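Local atomic coordinates of CurF (Lyngbya majuscula, PDB entry 5DP2), a protein that probably forms the cyclopropane ring in curacin A biosynthesis, acting as an unusual NADPH-dependent enoyl-acyl carrier protein reductase within a polyketide synthase. Residues T235-I244 with Y253-W262; F80-V88 with M133-M141. All blocks are in the same frame, centred on the assembly; numbering follows the deposited sequence. Where two conformers were deposited one is given.

Overall arrangement
Interaction 2 comes first along the chain and closes before interaction 1 opens. It joins strand 83-91 of the mixed sheet to the short helix 133-136 and the start of helix 140-153. Interaction 1 belongs to the Rossmann-type nucleotide-binding part, where helix 239-245 packs near strand 251-255 of the six-stranded parallel sheet. The two contacts lie on opposite sides of the chain's centre, with centres 29 Å apart and nearest atoms about 8 Å apart, and do not touch. NADP links them in space. His236, Ile256 and Arg258 of interaction 1 line its pocket, and the side chain of Met141 in interaction 2 lies about 4 Å from it.

Interaction 1 of 2, residues T235-I244 with Y253-W262; sequences THGEYIPKNI and YIEIGRLNIW. With NAP (NADP nicotinamide-adenine-dinucleotide phosphate), chain B.
This contact is part of the Rossmann-type NADP-binding domain. Helix 239-244 runs roughly antiparallel to strand 253-255, and the loop after the strand folds back over the helix start. Ile240 and Trp262 form the apolar centre. Ile240 CG2 sits over one face of the Trp262 indole, 3.5 Å from the centroid of the five-membered ring and 4° off the normal, a CH-pi contact. With CG1 beside the backbone N (chi1 -67°), CG2 stands anti to that N and reaches the indole. The two side chains lie alongside each other, pointing opposite ways. Pro241 CD and Ile244 CD1 reach the six-membered ring of the same indole obliquely. Arg270 and Val267 of helix 264-270 also touch Trp262. Next to it, Ile244 CG1 packs against the Tyr253 ring, 4.0 Å from Tyr253 CD2.

The polar side is built round Glu255. Its chain bends at chi2, and each carboxylate oxygen accepts through its anti lone pair. Tyr253 OH donates to Glu255 OE1 at 2.6 Å, and the backbone N of Gly257 donates to OE2. Asn232 is a further partner of OE1. The buried carboxylate thus ties the strand end to the loop that follows it.

That loop also meets the cofactor. NADP N7N, the nicotinamide amide, donates to Ile256 O at 2.9 Å in a nearly straight bond (172°). Ile256 CD1 reaches the ribose O4D. On the adenine side, His236 CE1 is 3.5 Å from NADP N6A, and one face of the imidazole is covered by Tyr239 CD1.

Thr235 closes the contact. Thr235 CG2 packs on Ile261 CG2 and lies 3.4 Å from Glu255 OE2. Thr235 OG1 donates to Leu259 O at 2.7 Å and accepts a bond from a water that takes the N-H of Leu259.

Interaction 2 of 2, residues F80-V88 with M133-M141; sequences FGVEGVGTV and MVEAATIFM
Glu83 and Met141 cross at a slant, with the carboxylate of Glu83 laid against the start of helix 140-153. Met141 N donates to Glu83 OE1 at 2.9 Å in an almost straight bond (176°). The N-H comes from well above the carboxylate plane, 62° out of it. Glu83 CG stands between its backbone N and carbonyl carbon (chi1 57°), and the chain beyond is extended, which carries the acid to the helix. Two waters also donate to OE1, one shared with Ala137 O and the other with Thr138 O. OE2 takes a salt bridge from Lys336 and a hydrogen bond from Asn49. These five partners fix the position of the buried carboxylate. Glu83 OE2 also lies 3.3 Å from Met141 CB.

Phe140 lies beside the Glu83 chain, with Phe140 CD2 3.8 Å from Glu83 CB, and its ring meets those of Phe144 and Phe285. In one of its two conformers the Met141 chain bends twice, bringing CE close to Val82 CG2.

Farther along the strand, Val85 and Met133 pass side by side, pointing opposite ways. In one conformer of Val85, CG2 lies against Met133 SD and CG1 meets Ala136 CB. Met133 bends at chi2. The Met133 and Thr87 side chains cross at about a right angle, with Met133 CE near Thr87 OG1. That hydroxyl is hydrogen-bonded to the Lys44 side chain.

Strand 83-91 belongs to the mixed sheet of the GroES-like domain. Packing its face against the segment that leads into helix 140-153 fits the substrate-side domain of the medium-chain dehydrogenase/reductase fold, here with Met141 close to the NADP.

Interaction 1 of 2, residues T235-I244 with Y253-W262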
loop_
_atom_site.group_PDB
_atom_site.type_symbol
_atom_site.label_atom_id
_atom_site.label_comp_id
_atom_site.label_asym_id
_atom_site.label_seq_id
_atom_site.Cartn_x
_atom_site.Cartn_y
_atom_site.Cartn_z
ATOM N N THR A 235 4.148 -7.581 -13.338
ATOM C CA THR A 235 5.147 -7.157 -14.318
ATOM C C THR A 235 5.922 -8.298 -14.965
ATOM O O THR A 235 6.716 -8.055 -15.856
ATOM C CB THR A 235 6.133 -6.156 -13.693
ATOM O OG1 THR A 235 6.839 -6.809 -12.638
ATOM C CG2 THR A 235 5.421 -4.928 -13.182
ATOM N N HIS A 236 5.691 -9.522 -14.509
ATOM C CA HIS A 236 6.435 -10.677 -15.024
ATOM C C HIS A 236 5.884 -11.114 -16.384
ATOM O O HIS A 236 4.829 -10.651 -16.840
ATOM C CB HIS A 236 6.364 -11.813 -14.000
ATOM C CG HIS A 236 4.972 -12.249 -13.695
ATOM N ND1 HIS A 236 4.117 -11.506 -12.917
ATOM C CD2 HIS A 236 4.262 -13.325 -14.114
ATOM C CE1 HIS A 236 2.956 -12.128 -12.832
ATOM N NE2 HIS A 236 3.015 -13.236 -13.549
ATOM N N GLY A 237 6.606 -12.019 -17.036
ATOM C CA GLY A 237 6.139 -12.626 -18.266
ATOM C C GLY A 237 5.771 -11.578 -19.304
ATOM O O GLY A 237 6.505 -10.607 -19.503
ATOM N N GLU A 238 4.631 -11.775 -19.963
ATOM C CA GLU A 238 4.133 -10.867 -20.984
ATOM C C GLU A 238 3.067 -9.904 -20.454
ATOM O O GLU A 238 2.351 -9.290 -21.234
ATOM C CB GLU A 238 3.585 -11.642 -22.180
ATOM C CG GLU A 238 4.645 -12.485 -22.876
ATOM C CD GLU A 238 4.129 -13.205 -24.096
ATOM O OE1 GLU A 238 2.903 -13.399 -24.237
ATOM O OE2 GLU A 238 4.971 -13.612 -24.906
ATOM N N TYR A 239 2.964 -9.760 -19.130
ATOM C CA TYR A 239 1.896 -8.936 -18.585
ATOM C C TYR A 239 1.987 -7.479 -19.023
ATOM O O TYR A 239 0.937 -6.874 -19.305
ATOM C CB TYR A 239 1.849 -9.045 -17.046
ATOM C CG TYR A 239 1.126 -10.293 -16.564
ATOM C CD1 TYR A 239 1.708 -11.555 -16.632
ATOM C CD2 TYR A 239 -0.164 -10.212 -16.074
ATOM C CE1 TYR A 239 1.018 -12.673 -16.227
ATOM C CE2 TYR A 239 -0.857 -11.323 -15.646
ATOM C CZ TYR A 239 -0.270 -12.560 -15.739
ATOM O OH TYR A 239 -0.909 -13.693 -15.326
ATOM N N ILE A 240 3.187 -6.900 -19.105
ATOM C CA ILE A 240 3.286 -5.481 -19.487
ATOM C C ILE A 240 2.813 -5.277 -20.937
ATOM O O ILE A 240 1.925 -4.472 -21.176
ATOM C CB ILE A 240 4.674 -4.911 -19.193
ATOM C CG1 ILE A 240 4.895 -4.862 -17.676
ATOM C CG2 ILE A 240 4.816 -3.532 -19.834
ATOM C CD1 ILE A 240 6.322 -4.569 -17.273
ATOM N N PRO A 241 3.388 -5.982 -21.943
ATOM C CA PRO A 241 2.936 -5.722 -23.304
ATOM C C PRO A 241 1.462 -6.086 -23.535
ATOM O O PRO A 241 0.779 -5.417 -24.315
ATOM C CB PRO A 241 3.892 -6.558 -24.180
ATOM C CG PRO A 241 4.460 -7.586 -23.238
ATOM C CD PRO A 241 4.568 -6.869 -21.919
ATOM N N LYS A 242 0.964 -7.139 -22.877
ATOM C CA LYS A 242 -0.443 -7.512 -23.006
ATOM C C LYS A 242 -1.368 -6.417 -22.486
ATOM O O LYS A 242 -2.425 -6.150 -23.078
ATOM C CB LYS A 242 -0.714 -8.842 -22.280
ATOM C CG LYS A 242 -0.168 -10.064 -22.993
ATOM C CD LYS A 242 -1.146 -10.623 -24.013
ATOM C CE LYS A 242 -0.476 -11.665 -24.895
ATOM N NZ LYS A 242 0.527 -12.462 -24.140
ATOM N N ASN A 243 -0.976 -5.788 -21.370
ATOM C CA ASN A 243 -1.727 -4.642 -20.857
ATOM C C ASN A 243 -1.650 -3.450 -21.796
ATOM O O ASN A 243 -2.674 -2.788 -22.074
ATOM C CB ASN A 243 -1.200 -4.258 -19.475
ATOM C CG ASN A 243 -1.866 -5.073 -18.378
ATOM O OD1 ASN A 243 -3.088 -5.085 -18.272
ATOM N ND2 ASN A 243 -1.098 -5.659 -17.530
ATOM N N ILE A 244 -0.454 -3.124 -22.292
ATOM C CA ILE A 244 -0.342 -1.983 -23.202
ATOM C C ILE A 244 -1.299 -2.175 -24.385
ATOM O O ILE A 244 -1.959 -1.226 -24.846
ATOM C CB ILE A 244 1.121 -1.770 -23.636
ATOM C CG1 ILE A 244 1.966 -1.318 -22.441
ATOM C CG2 ILE A 244 1.208 -0.763 -24.783
ATOM C CD1 ILE A 244 3.467 -1.392 -22.688
ATOM N N TYR A 253 -1.719 4.214 -18.390
ATOM C CA TYR A 253 -1.147 2.998 -17.814
ATOM C C TYR A 253 -0.442 3.357 -16.519
ATOM O O TYR A 253 0.631 3.963 -16.561
ATOM C CB TYR A 253 -0.203 2.368 -18.857
ATOM C CG TYR A 253 0.652 1.225 -18.431
ATOM C CD1 TYR A 253 0.393 0.460 -17.315
ATOM C CD2 TYR A 253 1.834 0.951 -19.149
ATOM C CE1 TYR A 253 1.288 -0.524 -16.880
ATOM C CE2 TYR A 253 2.723 -0.016 -18.732
ATOM C CZ TYR A 253 2.456 -0.742 -17.594
ATOM O OH TYR A 253 3.389 -1.640 -17.139
ATOM N N ILE A 254 -1.064 2.992 -15.403
ATOM C CA ILE A 254 -0.493 3.194 -14.076
ATOM C C ILE A 254 0.236 1.919 -13.691
ATOM O O ILE A 254 -0.346 0.829 -13.681
ATOM C CB ILE A 254 -1.574 3.489 -13.030
ATOM C CG1 ILE A 254 -2.498 4.648 -13.436
ATOM C CG2 ILE A 254 -0.921 3.747 -11.690
ATOM C CD1 ILE A 254 -3.790 4.602 -12.654
ATOM N N GLU A 255 1.534 2.052 -13.349
ATOM C CA GLU A 255 2.343 0.893 -12.972
ATOM C C GLU A 255 2.903 1.110 -11.573
ATOM O O GLU A 255 3.718 2.055 -11.366
ATOM C CB GLU A 255 3.467 0.646 -13.983
ATOM C CG GLU A 255 4.302 -0.604 -13.677
ATOM C CD GLU A 255 3.448 -1.871 -13.604
ATOM O OE1 GLU A 255 2.966 -2.297 -14.686
ATOM O OE2 GLU A 255 3.236 -2.420 -12.507
ATOM N N ILE A 256 2.489 0.255 -10.647
ATOM C CA ILE A 256 3.024 0.306 -9.290
ATOM C C ILE A 256 3.975 -0.853 -9.006
ATOM O O ILE A 256 4.619 -0.856 -7.958
ATOM C CB ILE A 256 1.928 0.421 -8.209
ATOM C CG1 ILE A 256 1.092 -0.851 -8.054
ATOM C CG2 ILE A 256 1.047 1.643 -8.491
ATOM C CD1 ILE A 256 0.133 -0.835 -6.878
ATOM N N GLY A 257 4.084 -1.834 -9.900
ATOM C CA GLY A 257 5.131 -2.822 -9.716
ATOM C C GLY A 257 6.484 -2.143 -9.926
ATOM O O GLY A 257 6.578 -1.163 -10.666
ATOM N N ARG A 258 7.502 -2.643 -9.249
ATOM C CA ARG A 258 8.815 -2.034 -9.377
ATOM C C ARG A 258 9.850 -2.977 -9.959
ATOM O O ARG A 258 10.956 -2.550 -10.235
ATOM C CB ARG A 258 9.260 -1.381 -8.044
ATOM C CG ARG A 258 8.300 -0.316 -7.517
ATOM C CD ARG A 258 8.141 0.859 -8.447
ATOM N NE ARG A 258 9.377 1.628 -8.585
ATOM C CZ ARG A 258 9.551 2.668 -9.392
ATOM N NH1 ARG A 258 8.606 3.031 -10.259
ATOM N NH2 ARG A 258 10.696 3.327 -9.351
ATOM N N LEU A 259 9.506 -4.248 -10.171
ATOM C CA LEU A 259 10.443 -5.211 -10.758
ATOM C C LEU A 259 10.252 -5.295 -12.253
ATOM O O LEU A 259 9.151 -5.508 -12.753
ATOM C CB LEU A 259 10.247 -6.621 -10.165
ATOM C CG LEU A 259 10.246 -6.788 -8.647
ATOM C CD1 LEU A 259 9.731 -8.159 -8.200
ATOM C CD2 LEU A 259 11.657 -6.556 -8.150
ATOM N N ASN A 260 11.345 -5.081 -12.975
ATOM C CA ASN A 260 11.456 -5.255 -14.418
ATOM C C ASN A 260 10.474 -4.428 -15.262
ATOM O O ASN A 260 9.980 -4.844 -16.318
ATOM C CB ASN A 260 11.387 -6.729 -14.764
ATOM C CG ASN A 260 12.380 -7.545 -13.968
ATOM O OD1 ASN A 260 12.003 -8.403 -13.156
ATOM N ND2 ASN A 260 13.663 -7.256 -14.159
ATOM N N ILE A 261 10.215 -3.217 -14.805
ATOM C CA ILE A 261 9.270 -2.357 -15.504
ATOM C C ILE A 261 9.905 -1.692 -16.713
ATOM O O ILE A 261 11.137 -1.568 -16.834
ATOM C CB ILE A 261 8.640 -1.317 -14.573
ATOM C CG1 ILE A 261 9.670 -0.352 -14.027
ATOM C CG2 ILE A 261 7.797 -2.009 -13.507
ATOM C CD1 ILE A 261 9.011 0.727 -13.220
ATOM N N TRP A 262 9.053 -1.302 -17.650
ATOM C CA TRP A 262 9.502 -0.648 -18.860
ATOM C C TRP A 262 9.807 0.836 -18.627
ATOM O O TRP A 262 9.259 1.472 -17.718
ATOM C CB TRP A 262 8.453 -0.802 -19.968
ATOM C CG TRP A 262 8.305 -2.192 -20.522
ATOM C CD1 TRP A 262 8.613 -3.385 -19.919
ATOM C CD2 TRP A 262 7.773 -2.527 -21.808
ATOM N NE1 TRP A 262 8.309 -4.437 -20.753
ATOM C CE2 TRP A 262 7.794 -3.948 -21.926
ATOM C CE3 TRP A 262 7.312 -1.765 -22.884
ATOM C CZ2 TRP A 262 7.372 -4.600 -23.089
ATOM C CZ3 TRP A 262 6.891 -2.409 -24.021
ATOM C CH2 TRP A 262 6.923 -3.819 -24.121
HETATM P PA NAP B . -1.338 -7.306 -2.256
HETATM O O1A NAP B . -2.241 -7.443 -1.079
HETATM O O2A NAP B . -1.874 -6.750 -3.524
HETATM O O5B NAP B . -0.675 -8.740 -2.502
HETATM C C5B NAP B . -0.020 -9.053 -3.739
HETATM C C4B NAP B . -0.992 -9.317 -4.869
HETATM O O4B NAP B . -0.262 -9.795 -5.975
HETATM C C3B NAP B . -2.056 -10.324 -4.546
HETATM O O3B NAP B . -3.322 -9.661 -4.584
HETATM C C2B NAP B . -1.943 -11.405 -5.638
HETATM O O2B NAP B . -3.117 -11.810 -6.283
HETATM C C1B NAP B . -1.093 -10.729 -6.696
HETATM N N9A NAP B . -0.173 -11.617 -7.393
HETATM C C8A NAP B . 1.090 -11.986 -6.985
HETATM N N7A NAP B . 1.657 -12.819 -7.889
HETATM C C5A NAP B . 0.762 -12.970 -8.876
HETATM C C6A NAP B . 0.733 -13.694 -10.105
HETATM N N6A NAP B . 1.797 -14.437 -10.473
HETATM N N1A NAP B . -0.350 -13.609 -10.865
HETATM C C2A NAP B . -1.387 -12.862 -10.468
HETATM N N3A NAP B . -1.477 -12.141 -9.347
HETATM C C4A NAP B . -0.417 -12.214 -8.557
HETATM O O3 NAP B . -0.040 -6.446 -1.845
HETATM P PN NAP B . 0.120 -4.863 -1.671
HETATM O O1N NAP B . 1.002 -4.638 -0.505
HETATM O O2N NAP B . -1.220 -4.188 -1.706
HETATM O O5D NAP B . 0.946 -4.503 -2.951
HETATM C C5D NAP B . 0.323 -4.650 -4.248
HETATM C C4D NAP B . 1.410 -4.628 -5.353
HETATM O O4D NAP B . 1.750 -3.287 -5.591
HETATM C C3D NAP B . 2.724 -5.322 -4.975
HETATM O O3D NAP B . 3.333 -5.796 -6.183
HETATM C C2D NAP B . 3.521 -4.215 -4.333
HETATM O O2D NAP B . 4.923 -4.481 -4.432
HETATM C C1D NAP B . 3.089 -3.019 -5.140
HETATM N N1N NAP B . 2.993 -1.685 -4.507
HETATM C C2N NAP B . 3.648 -0.638 -5.057
HETATM C C3N NAP B . 3.586 0.645 -4.520
HETATM C C7N NAP B . 4.325 1.764 -5.169
HETATM O O7N NAP B . 4.380 2.788 -4.523
HETATM N N7N NAP B . 4.860 1.576 -6.405
HETATM C C4N NAP B . 2.819 0.859 -3.369
HETATM C C5N NAP B . 2.154 -0.231 -2.823
HETATM C C6N NAP B . 2.246 -1.502 -3.404
HETATM P P2B NAP B . -4.214 -12.777 -5.637
HETATM O O1X NAP B . -4.871 -11.995 -4.507
HETATM O O2X NAP B . -5.137 -13.041 -6.794
HETATM O O3X NAP B . -3.483 -13.998 -5.134
HETATM O O HOH W 1 6.887 -5.756 -9.952
HETATM O O HOH W 2 9.341 -8.079 -16.713
#

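Interaction 2 of 2, residues F80-V88 with M133-M141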
loop_
_atom_site.group_PDB
_atom_site.type_symbol
_atom_site.label_atom_id
_atom_site.label_comp_id
_atom_site.label_asym_id
_atom_site.label_seq_id
_atom_site.Cartn_x
_atom_site.Cartn_y
_atom_site.Cartn_z
ATOM N N PHE A 80 10.862 -2.665 9.546
ATOM C CA PHE A 80 9.622 -2.926 8.825
ATOM C C PHE A 80 8.516 -2.064 9.396
ATOM O O PHE A 80 8.562 -1.660 10.557
ATOM C CB PHE A 80 9.243 -4.415 8.953
ATOM C CG PHE A 80 10.332 -5.340 8.502
ATOM C CD1 PHE A 80 10.457 -5.695 7.178
ATOM C CD2 PHE A 80 11.292 -5.809 9.399
ATOM C CE1 PHE A 80 11.505 -6.477 6.743
ATOM C CE2 PHE A 80 12.339 -6.604 8.971
ATOM C CZ PHE A 80 12.437 -6.956 7.650
ATOM N N GLY A 81 7.501 -1.845 8.565
ATOM C CA GLY A 81 6.313 -1.101 8.964
ATOM C C GLY A 81 6.300 0.241 8.257
ATOM O O GLY A 81 6.787 1.257 8.804
ATOM N N VAL A 82 5.755 0.259 7.047
ATOM C CA VAL A 82 5.738 1.428 6.206
ATOM C C VAL A 82 4.485 2.290 6.434
ATOM O O VAL A 82 4.281 3.303 5.762
ATOM C CB VAL A 82 5.959 1.056 4.719
ATOM C CG1 VAL A 82 7.339 0.446 4.508
ATOM C CG2 VAL A 82 4.863 0.125 4.198
ATOM N N GLU A 83 3.680 1.892 7.416
ATOM C CA GLU A 83 2.459 2.566 7.806
ATOM C C GLU A 83 2.029 1.923 9.123
ATOM O O GLU A 83 2.438 0.802 9.444
ATOM C CB GLU A 83 1.352 2.364 6.744
ATOM C CG GLU A 83 1.058 0.886 6.467
ATOM C CD GLU A 83 -0.058 0.621 5.462
ATOM O OE1 GLU A 83 -1.051 1.404 5.478
ATOM O OE2 GLU A 83 0.066 -0.362 4.695
ATOM N N GLY A 84 1.189 2.610 9.876
ATOM C CA GLY A 84 0.553 2.012 11.024
ATOM C C GLY A 84 -0.251 3.016 11.799
ATOM O O GLY A 84 -0.431 4.161 11.334
ATOM N N VAL A 85 -0.757 2.591 12.957
ATOM C CA VAL A 85 -1.603 3.456 13.783
ATOM C C VAL A 85 -1.264 3.253 15.239
ATOM O O VAL A 85 -0.835 2.165 15.650
ATOM C CB VAL A 85 -3.122 3.188 13.570
ATOM C CG1 VAL A 85 -3.545 3.468 12.139
ATOM C CG2 VAL A 85 -3.490 1.777 13.973
ATOM N N GLY A 86 -1.436 4.307 16.033
ATOM C CA GLY A 86 -1.222 4.165 17.460
ATOM C C GLY A 86 -1.600 5.412 18.211
ATOM O O GLY A 86 -2.366 6.261 17.726
ATOM N N THR A 87 -1.082 5.496 19.432
ATOM C CA THR A 87 -1.464 6.534 20.385
ATOM C C THR A 87 -0.234 7.302 20.825
ATOM O O THR A 87 0.785 6.702 21.184
ATOM C CB THR A 87 -2.115 5.901 21.624
ATOM O OG1 THR A 87 -3.186 5.041 21.189
ATOM C CG2 THR A 87 -2.631 6.946 22.603
ATOM N N VAL A 88 -0.305 8.634 20.792
ATOM C CA VAL A 88 0.813 9.453 21.289
ATOM C C VAL A 88 0.952 9.237 22.808
ATOM O O VAL A 88 -0.004 9.452 23.562
ATOM C CB VAL A 88 0.558 10.934 20.961
ATOM C CG1 VAL A 88 1.639 11.825 21.586
ATOM C CG2 VAL A 88 0.515 11.145 19.461
ATOM N N MET A 133 -8.665 0.989 15.691
ATOM C CA MET A 133 -7.265 0.955 15.286
ATOM C C MET A 133 -7.012 0.001 14.124
ATOM O O MET A 133 -6.339 0.358 13.163
ATOM C CB MET A 133 -6.349 0.623 16.471
ATOM C CG MET A 133 -6.235 1.729 17.507
ATOM S SD MET A 133 -5.212 3.070 16.911
ATOM C CE MET A 133 -5.350 4.224 18.246
ATOM N N VAL A 134 -7.560 -1.215 14.206
ATOM C CA VAL A 134 -7.343 -2.193 13.140
ATOM C C VAL A 134 -7.933 -1.713 11.815
ATOM O O VAL A 134 -7.324 -1.855 10.768
ATOM C CB VAL A 134 -7.901 -3.557 13.569
ATOM C CG1 VAL A 134 -8.046 -4.480 12.375
ATOM C CG2 VAL A 134 -6.978 -4.186 14.612
ATOM N N GLU A 135 -9.146 -1.143 11.858
ATOM C CA GLU A 135 -9.740 -0.593 10.638
ATOM C C GLU A 135 -8.887 0.510 10.036
ATOM O O GLU A 135 -8.634 0.556 8.835
ATOM C CB GLU A 135 -11.137 -0.041 10.932
ATOM C CG GLU A 135 -12.205 -1.109 11.050
ATOM C CD GLU A 135 -13.566 -0.562 11.435
ATOM O OE1 GLU A 135 -13.645 0.354 12.295
ATOM O OE2 GLU A 135 -14.562 -1.101 10.902
ATOM N N ALA A 136 -8.442 1.427 10.891
ATOM C CA ALA A 136 -7.643 2.552 10.412
ATOM C C ALA A 136 -6.297 2.101 9.855
ATOM O O ALA A 136 -5.746 2.745 8.979
ATOM C CB ALA A 136 -7.461 3.606 11.494
ATOM N N ALA A 137 -5.792 0.970 10.369
ATOM C CA ALA A 137 -4.518 0.398 9.907
ATOM C C ALA A 137 -4.596 -0.106 8.478
ATOM O O ALA A 137 -3.551 -0.408 7.903
ATOM C CB ALA A 137 -4.065 -0.712 10.835
ATOM N N THR A 138 -5.796 -0.206 7.892
ATOM C CA THR A 138 -5.896 -0.625 6.499
ATOM C C THR A 138 -5.716 0.514 5.511
ATOM O O THR A 138 -5.657 0.252 4.306
ATOM C CB THR A 138 -7.246 -1.328 6.213
ATOM O OG1 THR A 138 -8.323 -0.374 6.198
ATOM C CG2 THR A 138 -7.530 -2.460 7.142
ATOM N N ILE A 139 -5.641 1.769 5.973
ATOM C CA ILE A 139 -5.834 2.907 5.067
ATOM C C ILE A 139 -4.596 3.372 4.303
ATOM O O ILE A 139 -4.642 3.511 3.086
ATOM C CB ILE A 139 -6.445 4.117 5.843
ATOM C CG1 ILE A 139 -7.845 3.773 6.340
ATOM C CG2 ILE A 139 -6.437 5.364 4.967
ATOM C CD1 ILE A 139 -8.463 4.825 7.232
ATOM N N PHE A 140 -3.506 3.708 5.020
ATOM C CA PHE A 140 -2.504 4.624 4.464
ATOM C C PHE A 140 -1.873 4.173 3.144
ATOM O O PHE A 140 -2.036 4.833 2.114
ATOM C CB PHE A 140 -1.413 4.915 5.523
ATOM C CG PHE A 140 -0.371 5.889 5.066
ATOM C CD1 PHE A 140 -0.594 7.269 5.139
ATOM C CD2 PHE A 140 0.833 5.454 4.530
ATOM C CE1 PHE A 140 0.359 8.159 4.683
ATOM C CE2 PHE A 140 1.795 6.345 4.080
ATOM C CZ PHE A 140 1.544 7.704 4.147
ATOM N N MET A 141 -1.095 3.091 3.146
ATOM C CA MET A 141 -0.341 2.827 1.946
ATOM C C MET A 141 -1.266 2.469 0.776
ATOM O O MET A 141 -1.063 2.932 -0.357
ATOM C CB MET A 141 0.712 1.759 2.199
ATOM C CG MET A 141 1.676 1.571 1.065
ATOM S SD MET A 141 2.677 2.980 0.587
ATOM C CE MET A 141 3.937 2.926 1.855
HETATM O O HOH W 3 -2.916 0.434 3.563
HETATM O O HOH W 4 -1.631 1.588 8.188
#